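Local coordinates for protein putative histidinol-phosphate aminotransferase (Erwinia carotovora atroseptica, PDB 3LY1) that binds pyridoxal 5'-phosphate and probably works as an aminotransferase, perhaps with histidinol phosphate or a similar compound as substrate, at residues Gly57-Ala62 and Ala254-Ser259; Glu86-Leu91 and Pro229-Leu234. All blocks are in the same frame, centred on the assembly; numbering follows the deposited sequence.

Contact 1 (Gly57-Ala62 and Ala254-Ser259); sequences GNKLAA and ASMNDS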
loop_
_atom_site.group_PDB
_atom_site.type_symbol
_atom_site.label_atom_id
_atom_site.label_comp_id
_atom_site.label_asym_id
_atom_site.label_seq_id
_atom_site.Cartn_x
_atom_site.Cartn_y
_atom_site.Cartn_z
ATOM N N GLY A 57 -6.301 -8.495 11.561
ATOM C CA GLY A 57 -7.010 -7.367 12.223
ATOM C C GLY A 57 -7.532 -7.771 13.604
ATOM O O GLY A 57 -7.349 -7.044 14.578
ATOM N N ASN A 58 -8.141 -8.951 13.676
ATOM C CA ASN A 58 -8.691 -9.475 14.924
ATOM C C ASN A 58 -7.591 -9.792 15.931
ATOM O O ASN A 58 -7.733 -9.503 17.106
ATOM C CB ASN A 58 -9.500 -10.740 14.676
ATOM C CG ASN A 58 -10.765 -10.498 13.883
ATOM O OD1 ASN A 58 -11.226 -9.379 13.754
ATOM N ND2 ASN A 58 -11.357 -11.585 13.380
ATOM N N LYS A 59 -6.476 -10.332 15.450
ATOM C CA LYS A 59 -5.354 -10.629 16.303
ATOM C C LYS A 59 -4.703 -9.347 16.885
ATOM O O LYS A 59 -4.331 -9.322 18.043
ATOM C CB LYS A 59 -4.351 -11.454 15.511
ATOM C CG LYS A 59 -3.395 -12.283 16.322
ATOM C CD LYS A 59 -2.432 -13.087 15.412
ATOM C CE LYS A 59 -2.081 -14.503 15.968
ATOM N NZ LYS A 59 -1.549 -14.492 17.344
ATOM N N LEU A 60 -4.598 -8.279 16.086
ATOM C CA LEU A 60 -4.057 -7.011 16.568
ATOM C C LEU A 60 -5.011 -6.339 17.556
ATOM O O LEU A 60 -4.578 -5.680 18.529
ATOM C CB LEU A 60 -3.747 -6.090 15.372
ATOM C CG LEU A 60 -2.498 -6.534 14.581
ATOM C CD1 LEU A 60 -2.387 -5.823 13.236
ATOM C CD2 LEU A 60 -1.195 -6.340 15.394
ATOM N N ALA A 61 -6.302 -6.505 17.324
ATOM C CA ALA A 61 -7.326 -5.990 18.230
ATOM C C ALA A 61 -7.187 -6.642 19.595
ATOM O O ALA A 61 -7.171 -5.943 20.613
ATOM C CB ALA A 61 -8.740 -6.230 17.670
ATOM N N ALA A 62 -7.048 -7.967 19.615
ATOM C CA ALA A 62 -6.819 -8.689 20.881
ATOM C C ALA A 62 -5.520 -8.242 21.569
ATOM O O ALA A 62 -5.505 -8.009 22.769
ATOM C CB ALA A 62 -6.854 -10.224 20.682
ATOM N N ALA A 254 2.392 -15.005 11.761
ATOM C CA ALA A 254 3.377 -15.893 12.353
ATOM C C ALA A 254 4.307 -15.173 13.356
ATOM O O ALA A 254 4.622 -15.725 14.417
ATOM C CB ALA A 254 4.187 -16.574 11.259
ATOM N N SER A 255 4.750 -13.956 13.021
ATOM C CA SER A 255 5.718 -13.221 13.866
ATOM C C SER A 255 5.080 -12.856 15.213
ATOM O O SER A 255 5.721 -12.956 16.271
ATOM C CB SER A 255 6.272 -11.993 13.139
ATOM O OG SER A 255 7.423 -11.491 13.790
HETATM N N MSE A 256 3.792 -12.531 15.185
HETATM C CA MSE A 256 3.032 -12.326 16.423
HETATM C C MSE A 256 2.976 -13.540 17.360
HETATM O O MSE A 256 2.718 -13.356 18.558
HETATM C CB MSE A 256 1.614 -11.838 16.120
HETATM C CG MSE A 256 1.558 -10.442 15.577
HETATM SE SE MSE A 256 -0.264 -9.946 15.368
HETATM C CE MSE A 256 -0.666 -9.640 17.278
ATOM N N ASN A 257 3.194 -14.760 16.846
ATOM C CA ASN A 257 3.285 -15.969 17.685
ATOM C C ASN A 257 4.729 -16.376 18.081
ATOM O O ASN A 257 4.914 -17.131 19.023
ATOM C CB ASN A 257 2.638 -17.186 17.008
ATOM C CG ASN A 257 1.129 -17.051 16.828
ATOM O OD1 ASN A 257 0.421 -16.502 17.685
ATOM N ND2 ASN A 257 0.629 -17.554 15.697
ATOM N N ASP A 258 5.733 -15.864 17.366
ATOM C CA ASP A 258 7.140 -16.199 17.603
ATOM C C ASP A 258 7.758 -15.215 18.596
ATOM O O ASP A 258 8.527 -14.307 18.232
ATOM C CB ASP A 258 7.935 -16.196 16.285
ATOM C CG ASP A 258 9.284 -16.914 16.408
ATOM O OD1 ASP A 258 9.758 -17.192 17.547
ATOM O OD2 ASP A 258 9.858 -17.203 15.338
ATOM N N SER A 259 7.412 -15.407 19.862
ATOM C CA SER A 259 7.863 -14.524 20.929
ATOM C C SER A 259 9.374 -14.671 21.200
ATOM O O SER A 259 10.026 -13.722 21.629
ATOM C CB SER A 259 7.031 -14.789 22.190
ATOM O OG SER A 259 7.245 -16.109 22.661
#
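Met256, a selenomethionine in this model, pushes its SE between Leu60 and Lys59 on helix 50-63. Leu60 CD2 lies 3.7 Å from Met256 SE on one flank, and Lys59 CD lies 3.8 Å from Met256 SE on another; the two approaches subtend about 131° at selenium, so the atom is wedged rather than touched on a single side. The Leu60 branch meets the Met256 chain nearly at right angles, whereas the Lys59 methylenes slide past it in the opposite direction. A bend at chi3 turns the Met256 methyl along the flank of the helix, where CE lies 3.8 Å from the Lys59 carbonyl O and also touches Leu60 CD2.

At Asn257 the contact turns polar. Lys59 NZ donates to Asn257 OD1 at 2.8 Å, a hydrogen bond whose C=O...N angle is 129° but whose donor stands 36° above the carbonyl plane, away from the lone pairs. The lysine gets there because its CG points opposite the backbone N while chi3 and chi4 bend the end of the chain. Asp258, one residue on, instead caps helix 259-283, with OD1 accepting from Phe261 N.

The packing thus joins helix 50-63 to residues 254-259, which lead from helix 246-255 into helix 259-283. Met256 also rests on Leu56, His63 and Phe211, and Leu60 also touches Ile71 and Leu73 of strand 71-74, an outermost strand of the seven-stranded sheet.

Contact 2 (Glu86-Leu91 and Pro229-Leu234); sequences EAYASL and PTVIAL. With EDO (1,2-ethanediol), chain I.
The ring of Tyr88 reaches Val231 and Leu234 with its hydroxyl end, while its edge near CD1 is taken by a bound ethanediol, whose O1 lies close to the ring plane. Neither Val231 CG1 nor Leu234 CD1 sits squarely over a face or at an edge; both come in obliquely, and both side chains cross the tyrosine at about a right angle. In the large domain of a fold type I pyridoxal-phosphate enzyme, this is where the end of helix 76-88 meets helix 229-235 beside the seven-stranded mixed sheet.

The hydroxyl does most of the touching. Tyr88 OH is 3.4 Å from Val231 CG1 and equally 3.4 Å from Val231 CG2, so it rests against both branches of the fork. At the ring, Tyr88 CE2 approaches Val231 CG1 to 4.0 Å. Placing CG opposite its own carbonyl carbon (chi1 -72°) swings the ring from the last helical turn toward the other helix, although the CB bond does not itself aim there. Leu234 CD1 lies 3.6 Å from Tyr88 OH, but Leu234 was modelled in two conformers, so the distance holds for one of them and is doubtful for the other.

Closer to the backbones, Ala87 CB packs 4.0 Å from Leu234 O, and the CA atoms of Ala87 and Leu234 are just 5.9 Å apart; a small residue on the first helix is consistent with so near an approach. Met175 and Ile206, on sheet strands 174-179 and 205-210, pack against both Tyr88 and Val231. Glu86 instead faces the dimer interface, where it packs on Tyr238 of the second subunit. On the tyrosine's own main chain, ethanediol O1 donates a hydrogen bond to Tyr88 O at 2.9 Å.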
loop_
_atom_site.group_PDB
_atom_site.type_symbol
_atom_site.label_atom_id
_atom_site.label_comp_id
_atom_site.label_asym_id
_atom_site.label_seq_id
_atom_site.Cartn_x
_atom_site.Cartn_y
_atom_site.Cartn_z
ATOM N N GLU A 86 -4.338 13.117 6.367
ATOM C CA GLU A 86 -5.416 13.455 5.413
ATOM C C GLU A 86 -6.783 13.511 6.105
ATOM O O GLU A 86 -7.640 14.359 5.788
ATOM C CB GLU A 86 -5.411 12.462 4.217
ATOM C CG GLU A 86 -4.256 12.723 3.216
ATOM C CD GLU A 86 -4.374 11.870 1.943
ATOM O OE1 GLU A 86 -5.496 11.433 1.620
ATOM O OE2 GLU A 86 -3.355 11.638 1.278
ATOM N N ALA A 87 -6.999 12.605 7.051
ATOM C CA ALA A 87 -8.273 12.508 7.735
ATOM C C ALA A 87 -8.580 13.738 8.574
ATOM O O ALA A 87 -9.743 14.109 8.686
ATOM C CB ALA A 87 -8.323 11.231 8.621
ATOM N N TYR A 88 -7.542 14.378 9.122
ATOM C CA TYR A 88 -7.690 15.476 10.076
ATOM C C TYR A 88 -7.198 16.824 9.545
ATOM O O TYR A 88 -7.236 17.827 10.256
ATOM C CB TYR A 88 -7.045 15.084 11.410
ATOM C CG TYR A 88 -7.911 14.058 12.085
ATOM C CD1 TYR A 88 -9.037 14.450 12.803
ATOM C CD2 TYR A 88 -7.707 12.705 11.889
ATOM C CE1 TYR A 88 -9.893 13.529 13.361
ATOM C CE2 TYR A 88 -8.540 11.775 12.450
ATOM C CZ TYR A 88 -9.650 12.197 13.190
ATOM O OH TYR A 88 -10.507 11.270 13.745
ATOM N N ALA A 89 -6.808 16.851 8.281
ATOM C CA ALA A 89 -6.335 18.058 7.642
ATOM C C ALA A 89 -7.470 19.022 7.289
ATOM O O ALA A 89 -8.564 18.608 6.965
ATOM C CB ALA A 89 -5.550 17.682 6.387
ATOM N N SER A 90 -7.195 20.314 7.374
ATOM C CA SER A 90 -8.028 21.313 6.733
ATOM C C SER A 90 -7.143 22.517 6.474
ATOM O O SER A 90 -6.030 22.584 6.986
ATOM C CB SER A 90 -9.225 21.686 7.610
ATOM O OG SER A 90 -8.790 22.231 8.845
ATOM N N LEU A 91 -7.617 23.465 5.663
ATOM C CA LEU A 91 -6.799 24.666 5.396
ATOM C C LEU A 91 -6.631 25.507 6.672
ATOM O O LEU A 91 -5.692 26.288 6.742
ATOM C CB LEU A 91 -7.345 25.504 4.221
ATOM C CG LEU A 91 -7.122 24.959 2.787
ATOM C CD1 LEU A 91 -7.661 25.998 1.741
ATOM C CD2 LEU A 91 -5.643 24.551 2.487
ATOM N N PRO A 229 -13.038 3.674 17.357
ATOM C CA PRO A 229 -13.590 3.347 16.046
ATOM C C PRO A 229 -14.014 4.513 15.170
ATOM O O PRO A 229 -13.905 4.381 13.973
ATOM C CB PRO A 229 -14.796 2.487 16.383
ATOM C CG PRO A 229 -14.394 1.796 17.592
ATOM C CD PRO A 229 -13.665 2.860 18.419
ATOM N N THR A 230 -14.479 5.625 15.744
ATOM C CA THR A 230 -14.882 6.780 14.959
ATOM C C THR A 230 -13.671 7.359 14.185
ATOM O O THR A 230 -13.801 7.774 13.032
ATOM C CB THR A 230 -15.592 7.853 15.827
ATOM O OG1 THR A 230 -14.700 8.301 16.869
ATOM C CG2 THR A 230 -16.873 7.270 16.442
ATOM N N VAL A 231 -12.498 7.315 14.798
ATOM C CA VAL A 231 -11.266 7.838 14.206
ATOM C C VAL A 231 -10.734 6.877 13.143
ATOM O O VAL A 231 -10.315 7.297 12.067
ATOM C CB VAL A 231 -10.211 8.059 15.302
ATOM C CG1 VAL A 231 -8.836 8.454 14.718
ATOM C CG2 VAL A 231 -10.761 9.113 16.351
ATOM N N ILE A 232 -10.731 5.583 13.438
ATOM C CA ILE A 232 -10.364 4.602 12.434
ATOM C C ILE A 232 -11.277 4.699 11.177
ATOM O O ILE A 232 -10.793 4.623 10.046
ATOM C CB ILE A 232 -10.432 3.184 13.006
ATOM C CG1 ILE A 232 -9.357 2.977 14.078
ATOM C CG2 ILE A 232 -10.360 2.146 11.881
ATOM C CD1 ILE A 232 -7.899 3.114 13.573
ATOM N N ALA A 233 -12.581 4.884 11.384
ATOM C CA ALA A 233 -13.516 4.993 10.276
ATOM C C ALA A 233 -13.128 6.176 9.389
ATOM O O ALA A 233 -13.156 6.055 8.162
ATOM C CB ALA A 233 -14.959 5.107 10.779
ATOM N N LEU A 234 -12.727 7.301 9.988
ATOM C CA LEU A 234 -12.330 8.472 9.189
ATOM C C LEU A 234 -11.024 8.219 8.437
ATOM O O LEU A 234 -10.917 8.547 7.246
ATOM C CB LEU A 234 -12.224 9.759 10.037
ATOM C CG LEU A 234 -13.517 10.423 10.527
ATOM C CD1 LEU A 234 -13.156 11.614 11.400
ATOM C CD2 LEU A 234 -14.423 10.854 9.385
HETATM C C1 EDO I . -7.555 17.951 13.895
HETATM O O1 EDO I . -8.536 18.129 12.847
HETATM C C2 EDO I . -8.101 18.276 15.277
HETATM O O2 EDO I . -9.346 17.604 15.540
#

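Overall arrangement
From the N terminus, the chain lays down helix 50-63, which carries the first half of contact 1, then strand 71-74 and helix 76-88, whose C-terminal end carries the first half of contact 2. It then builds most of the mixed sheet before helix 229-235 returns to helix 76-88, closing the loop of contact 2 over 137 intervening residues. Contact 1 closes later, when residues 254-259 reach helix 50-63. Contact 2 therefore lies within contact 1's longer loop, and the two do not cross. Their centres are 26 Å apart and their nearest atoms about 10 Å, so they pack separately. Contact 1 joins helix 50-63 to the approach to long helix 259-283; contact 2 pairs two helices flanking the sheet.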